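Local coordinates for ArsR family transcriptional regulator (Staphylococcus aureus, PDB 6CDB), which probably binds DNA as a zinc-responsive transcriptional repressor of the ArsR family, with zinc held between the two subunits of a dimer, at residues 30-35 with 67-72; 80-85 with 89-94. The protein carries 1 engineered substitution. All blocks are in the same frame, centred on the assembly; numbering follows the deposited sequence.

Contacts 1 and 2 follow one another along the chain, the first closing before the second opens, and their centres lie about 8 Å apart. Strands 69-74 and 77-82, antiparallel neighbours in one small sheet, carry one segment of each contact. Contact 1 sets strand 69-74 against helix 26-37; contact 2 is where strand 77-82 runs on into helix 85-99. L82 belongs to contact 2 yet also packs on M32 and L35 of contact 1, and backbone hydrogen bonds join L68 to D83 and K70 to S81. Both contacts touch the second subunit, and strand 77-82 leads through D83 to the zinc ligand D84, so hydrophobic core and intersubunit zinc site are neighbours.

Contact 1: 30-35 with 67-72; sequences RIMELL and HLVKAK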
loop_
_atom_site.group_PDB
_atom_site.type_symbol
_atom_site.label_atom_id
_atom_site.label_comp_id
_atom_site.label_asym_id
_atom_site.label_seq_id
_atom_site.Cartn_x
_atom_site.Cartn_y
_atom_site.Cartn_z
ATOM N N ARG A 30 -11.891 -3.421 -0.990
ATOM C CA ARG A 30 -13.264 -2.917 -1.021
ATOM C C ARG A 30 -13.748 -2.554 0.376
ATOM O O ARG A 30 -14.413 -1.519 0.577
ATOM C CB ARG A 30 -14.195 -3.951 -1.664
ATOM C CG ARG A 30 -14.058 -4.054 -3.177
ATOM C CD ARG A 30 -15.401 -4.435 -3.783
ATOM N NE ARG A 30 -15.777 -5.788 -3.405
ATOM C CZ ARG A 30 -17.027 -6.223 -3.242
ATOM N NH1 ARG A 30 -18.076 -5.410 -3.410
ATOM N NH2 ARG A 30 -17.221 -7.484 -2.900
ATOM N N ILE A 31 -13.428 -3.394 1.356
ATOM C CA ILE A 31 -13.757 -3.077 2.743
ATOM C C ILE A 31 -13.073 -1.778 3.164
ATOM O O ILE A 31 -13.696 -0.892 3.767
ATOM C CB ILE A 31 -13.358 -4.246 3.660
ATOM C CG1 ILE A 31 -14.185 -5.501 3.328
ATOM C CG2 ILE A 31 -13.475 -3.842 5.133
ATOM C CD1 ILE A 31 -13.725 -6.740 4.069
ATOM N N MET A 32 -11.774 -1.649 2.855
ATOM C CA MET A 32 -11.029 -0.469 3.289
ATOM C C MET A 32 -11.555 0.795 2.628
ATOM O O MET A 32 -11.611 1.851 3.261
ATOM C CB MET A 32 -9.543 -0.626 2.980
ATOM C CG MET A 32 -8.833 -1.742 3.736
ATOM S SD MET A 32 -8.522 -1.379 5.462
ATOM C CE MET A 32 -7.086 -0.310 5.272
ATOM N N GLU A 33 -11.908 0.722 1.345
ATOM C CA GLU A 33 -12.451 1.900 0.682
ATOM C C GLU A 33 -13.798 2.293 1.294
ATOM O O GLU A 33 -14.053 3.484 1.544
ATOM C CB GLU A 33 -12.557 1.636 -0.820
ATOM C CG GLU A 33 -12.790 2.874 -1.679
ATOM C CD GLU A 33 -14.259 3.212 -1.830
ATOM O OE1 GLU A 33 -15.088 2.286 -1.710
ATOM O OE2 GLU A 33 -14.579 4.397 -2.054
ATOM N N LEU A 34 -14.654 1.302 1.587
ATOM C CA LEU A 34 -15.915 1.600 2.271
ATOM C C LEU A 34 -15.663 2.341 3.584
ATOM O O LEU A 34 -16.310 3.357 3.882
ATOM C CB LEU A 34 -16.695 0.297 2.514
ATOM C CG LEU A 34 -18.145 0.326 3.018
ATOM C CD1 LEU A 34 -18.864 -0.975 2.648
ATOM C CD2 LEU A 34 -18.218 0.553 4.526
ATOM N N LEU A 35 -14.729 1.831 4.391
ATOM C CA LEU A 35 -14.414 2.472 5.665
ATOM C C LEU A 35 -13.786 3.842 5.467
ATOM O O LEU A 35 -13.924 4.716 6.336
ATOM C CB LEU A 35 -13.480 1.574 6.482
ATOM C CG LEU A 35 -14.130 0.254 6.909
ATOM C CD1 LEU A 35 -13.128 -0.665 7.577
ATOM C CD2 LEU A 35 -15.290 0.553 7.843
ATOM N N HIS A 67 -3.167 -3.228 12.582
ATOM C CA HIS A 67 -3.431 -1.828 12.915
ATOM C C HIS A 67 -3.852 -1.032 11.694
ATOM O O HIS A 67 -3.528 0.148 11.569
ATOM C CB HIS A 67 -2.227 -1.168 13.593
ATOM C CG HIS A 67 -1.800 -1.866 14.844
ATOM N ND1 HIS A 67 -2.533 -1.811 16.011
ATOM C CD2 HIS A 67 -0.736 -2.659 15.102
ATOM C CE1 HIS A 67 -1.934 -2.537 16.937
ATOM N NE2 HIS A 67 -0.841 -3.062 16.411
ATOM N N LEU A 68 -4.591 -1.671 10.792
ATOM C CA LEU A 68 -5.143 -0.986 9.631
ATOM C C LEU A 68 -6.590 -0.548 9.827
ATOM O O LEU A 68 -7.024 0.419 9.191
ATOM C CB LEU A 68 -5.023 -1.885 8.391
ATOM C CG LEU A 68 -3.552 -2.193 8.043
ATOM C CD1 LEU A 68 -3.471 -3.140 6.869
ATOM C CD2 LEU A 68 -2.785 -0.904 7.765
ATOM N N VAL A 69 -7.351 -1.241 10.679
ATOM C CA VAL A 69 -8.665 -0.789 11.116
ATOM C C VAL A 69 -8.702 -0.881 12.632
ATOM O O VAL A 69 -7.903 -1.580 13.252
ATOM C CB VAL A 69 -9.823 -1.617 10.512
ATOM C CG1 VAL A 69 -9.813 -1.521 8.994
ATOM C CG2 VAL A 69 -9.730 -3.080 10.973
ATOM N N LYS A 70 -9.632 -0.147 13.228
ATOM C CA LYS A 70 -9.922 -0.269 14.647
ATOM C C LYS A 70 -11.431 -0.369 14.804
ATOM O O LYS A 70 -12.191 -0.120 13.856
ATOM C CB LYS A 70 -9.369 0.918 15.439
ATOM C CG LYS A 70 -10.023 2.240 15.057
ATOM C CD LYS A 70 -9.428 3.403 15.836
ATOM C CE LYS A 70 -10.134 4.704 15.484
ATOM N NZ LYS A 70 -10.183 4.887 14.007
ATOM N N ALA A 71 -11.874 -0.730 16.013
ATOM C CA ALA A 71 -13.298 -0.918 16.260
ATOM C C ALA A 71 -13.692 -0.359 17.620
ATOM O O ALA A 71 -12.918 -0.420 18.578
ATOM C CB ALA A 71 -13.687 -2.399 16.167
ATOM N N LYS A 72 -14.907 0.184 17.691
ATOM C CA LYS A 72 -15.501 0.668 18.930
ATOM C C LYS A 72 -16.897 0.078 19.058
ATOM O O LYS A 72 -17.549 -0.221 18.060
ATOM C CB LYS A 72 -15.578 2.207 18.966
ATOM C CG LYS A 72 -16.021 2.772 20.308
ATOM C CD LYS A 72 -14.963 2.562 21.394
ATOM C CE LYS A 72 -15.549 1.904 22.646
ATOM N NZ LYS A 72 -15.510 0.410 22.558
#
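M32 in helix 26-37 and V69, the first residue of strand 69-74, form the closest backbone pair between 30-35 and 67-72, with their CA atoms 8.2 Å apart. No hydrogen bond joins the two segments; the contact is made mainly by apolar side chains, with M32 CE also near L68 O. M32 does much of the work despite a CB that does not point straight across. Its chain bends at chi2 (-74°) and again at chi3 (-78°), a hook that swings the sulfur and terminal methyl toward the strand. SD then lies 3.8 Å from V69 CG1, while CE reaches past it to the preceding residue, 4.1 Å from L68 CB; the L68 and M32 side chains meet nearly at a right angle. One helical turn on from M32, L35 directs its CB toward the strand and brings CD1 to 3.7 Å from the same V69 CG1. A single valine methyl is thus shared by a thioether and an isobutyl group, the leucine crossing V69 roughly perpendicularly. All four residues are buried. M32 also touches L63 of helix 53-65, L82 of strand 77-82, and V87 and L91 of helix 85-99, and V69 packs on L63 as well, so the pairs belong to a wider hydrophobic core. Just before L68, H67 adopts a positive phi as the C-prime residue of a Schellman motif that ends helix 53-65 and turns the chain into the strand. Its carbonyl O accepts a hydrogen bond from NE2 of H97 of the second subunit, whose ND1 binds the zinc ion shared with D84 of this chain. The arrangement is that of the winged helix-turn-helix fold of ArsR proteins, in which a strand of the wing hairpin leaves the presumed DNA-recognition helix and packs on a helix of the core.

Contact 2: 80-85 with 89-94; sequences YSLDDI and TMLKQA. With ZN (zinc ion), chain C.
A first torsion of -63° turns T89 OG1 beside its own backbone N, where the hydroxyl can reach back one helical turn to I85 O; at D84, chi1 of 68° sets the carboxylate between the backbone N and the carbonyl carbon. The first torsion serves a threonine-to-carbonyl bond within a helix, the second a helix N-cap that is also a metal ligand. Here the last strand of the winged-helix domain passes through D84 into helix 85-99. T89 donates twice to I85 O, through OG1 at 2.8 Å and through the backbone N at 2.9 Å, the latter with an N-H...O angle of 151°. The two donors reach I85 O from opposite faces of its carbonyl plane, so this oxygen is gripped on both sides by one residue. The I85 and T89 side chains run side by side, with I85 CG1 3.8 Å from T89 OG1. Deeper in, L82 at the strand's end and L91 of the helix touch more loosely, CD1 to CD2 at 4.3 Å, and both also pack on S36 of helix 26-37. D84 OD2 caps the helix through a weak bond to V87 N. H86 ND1, with H97 ND1 and H100 NE2 of the second subunit, completes the site in which D84 OD1 binds the zinc ion at 1.9 Å.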
loop_
_atom_site.group_PDB
_atom_site.type_symbol
_atom_site.label_atom_id
_atom_site.label_comp_id
_atom_site.label_asym_id
_atom_site.label_seq_id
_atom_site.Cartn_x
_atom_site.Cartn_y
_atom_site.Cartn_z
ATOM N N TYR A 80 -16.424 -0.299 12.800
ATOM C CA TYR A 80 -15.047 -0.295 12.341
ATOM C C TYR A 80 -14.718 0.999 11.618
ATOM O O TYR A 80 -15.594 1.678 11.084
ATOM C CB TYR A 80 -14.770 -1.489 11.427
ATOM C CG TYR A 80 -14.651 -2.773 12.211
ATOM C CD1 TYR A 80 -15.787 -3.410 12.692
ATOM C CD2 TYR A 80 -13.407 -3.342 12.485
ATOM C CE1 TYR A 80 -15.698 -4.573 13.423
ATOM C CE2 TYR A 80 -13.309 -4.518 13.222
ATOM C CZ TYR A 80 -14.467 -5.123 13.685
ATOM O OH TYR A 80 -14.421 -6.284 14.417
ATOM N N SER A 81 -13.428 1.334 11.610
ATOM C CA SER A 81 -12.954 2.504 10.894
ATOM C C SER A 81 -11.506 2.267 10.505
ATOM O O SER A 81 -10.833 1.396 11.062
ATOM C CB SER A 81 -13.089 3.763 11.754
ATOM O OG SER A 81 -12.427 3.574 12.998
ATOM N N LEU A 82 -11.031 3.033 9.528
ATOM C CA LEU A 82 -9.594 3.050 9.279
ATOM C C LEU A 82 -8.882 3.491 10.551
ATOM O O LEU A 82 -9.373 4.353 11.289
ATOM C CB LEU A 82 -9.256 3.978 8.112
ATOM C CG LEU A 82 -9.854 3.604 6.751
ATOM C CD1 LEU A 82 -9.208 4.402 5.621
ATOM C CD2 LEU A 82 -9.758 2.099 6.485
ATOM N N ASP A 83 -7.720 2.888 10.812
ATOM C CA ASP A 83 -7.104 3.016 12.129
ATOM C C ASP A 83 -6.763 4.468 12.458
ATOM O O ASP A 83 -7.142 4.970 13.520
ATOM C CB ASP A 83 -5.860 2.135 12.224
ATOM C CG ASP A 83 -5.100 2.342 13.534
ATOM O OD1 ASP A 83 -5.429 1.648 14.520
ATOM O OD2 ASP A 83 -4.190 3.213 13.580
ATOM N N ASP A 84 -6.047 5.156 11.569
ATOM C CA ASP A 84 -5.729 6.569 11.793
ATOM C C ASP A 84 -5.520 7.245 10.441
ATOM O O ASP A 84 -5.752 6.653 9.383
ATOM C CB ASP A 84 -4.522 6.723 12.739
ATOM C CG ASP A 84 -3.196 6.235 12.132
ATOM O OD1 ASP A 84 -2.224 6.038 12.903
ATOM O OD2 ASP A 84 -3.096 6.046 10.898
ATOM N N ILE A 85 -5.048 8.491 10.482
ATOM C CA ILE A 85 -4.946 9.293 9.269
ATOM C C ILE A 85 -3.876 8.762 8.306
ATOM O O ILE A 85 -3.949 9.012 7.096
ATOM C CB ILE A 85 -4.676 10.759 9.641
ATOM C CG1 ILE A 85 -4.897 11.631 8.413
ATOM C CG2 ILE A 85 -3.245 10.917 10.174
ATOM C CD1 ILE A 85 -4.087 12.899 8.428
ATOM N N THR A 89 -4.720 8.135 4.489
ATOM C CA THR A 89 -3.966 8.867 3.484
ATOM C C THR A 89 -3.316 7.903 2.501
ATOM O O THR A 89 -3.445 8.068 1.282
ATOM C CB THR A 89 -2.919 9.769 4.143
ATOM O OG1 THR A 89 -3.573 10.767 4.953
ATOM C CG2 THR A 89 -2.091 10.460 3.082
ATOM N N MET A 90 -2.624 6.883 3.018
ATOM C CA MET A 90 -2.071 5.829 2.170
ATOM C C MET A 90 -3.096 5.325 1.156
ATOM O O MET A 90 -2.830 5.290 -0.057
ATOM C CB MET A 90 -1.582 4.685 3.058
ATOM C CG MET A 90 -0.993 3.488 2.317
ATOM S SD MET A 90 -0.789 2.101 3.449
ATOM C CE MET A 90 -0.738 2.987 5.004
ATOM N N LEU A 91 -4.291 4.960 1.639
ATOM C CA LEU A 91 -5.301 4.349 0.774
ATOM C C LEU A 91 -5.828 5.326 -0.272
ATOM O O LEU A 91 -5.877 5.001 -1.468
ATOM C CB LEU A 91 -6.459 3.819 1.614
ATOM C CG LEU A 91 -7.498 3.044 0.812
ATOM C CD1 LEU A 91 -6.934 1.691 0.362
ATOM C CD2 LEU A 91 -8.790 2.899 1.616
ATOM N N LYS A 92 -6.260 6.518 0.165
ATOM C CA LYS A 92 -6.810 7.505 -0.770
ATOM C C LYS A 92 -5.767 7.982 -1.782
ATOM O O LYS A 92 -6.100 8.226 -2.950
ATOM C CB LYS A 92 -7.413 8.693 0.004
ATOM C CG LYS A 92 -8.748 8.339 0.676
ATOM C CD LYS A 92 -9.199 9.372 1.709
ATOM C CE LYS A 92 -10.559 8.968 2.280
ATOM N NZ LYS A 92 -10.779 9.495 3.661
ATOM N N GLN A 93 -4.503 8.134 -1.364
ATOM C CA GLN A 93 -3.465 8.489 -2.328
ATOM C C GLN A 93 -3.286 7.392 -3.364
ATOM O O GLN A 93 -3.134 7.679 -4.558
ATOM C CB GLN A 93 -2.130 8.776 -1.628
ATOM C CG GLN A 93 -2.169 10.023 -0.709
ATOM C CD GLN A 93 -1.956 11.331 -1.456
ATOM O OE1 GLN A 93 -1.106 11.418 -2.344
ATOM N NE2 GLN A 93 -2.728 12.367 -1.089
ATOM N N ALA A 94 -3.299 6.125 -2.924
ATOM C CA ALA A 94 -3.202 5.015 -3.876
ATOM C C ALA A 94 -4.383 4.999 -4.849
ATOM O O ALA A 94 -4.197 4.809 -6.058
ATOM C CB ALA A 94 -3.109 3.687 -3.124
HETATM ZN ZN ZN C . -0.580 5.794 12.007
#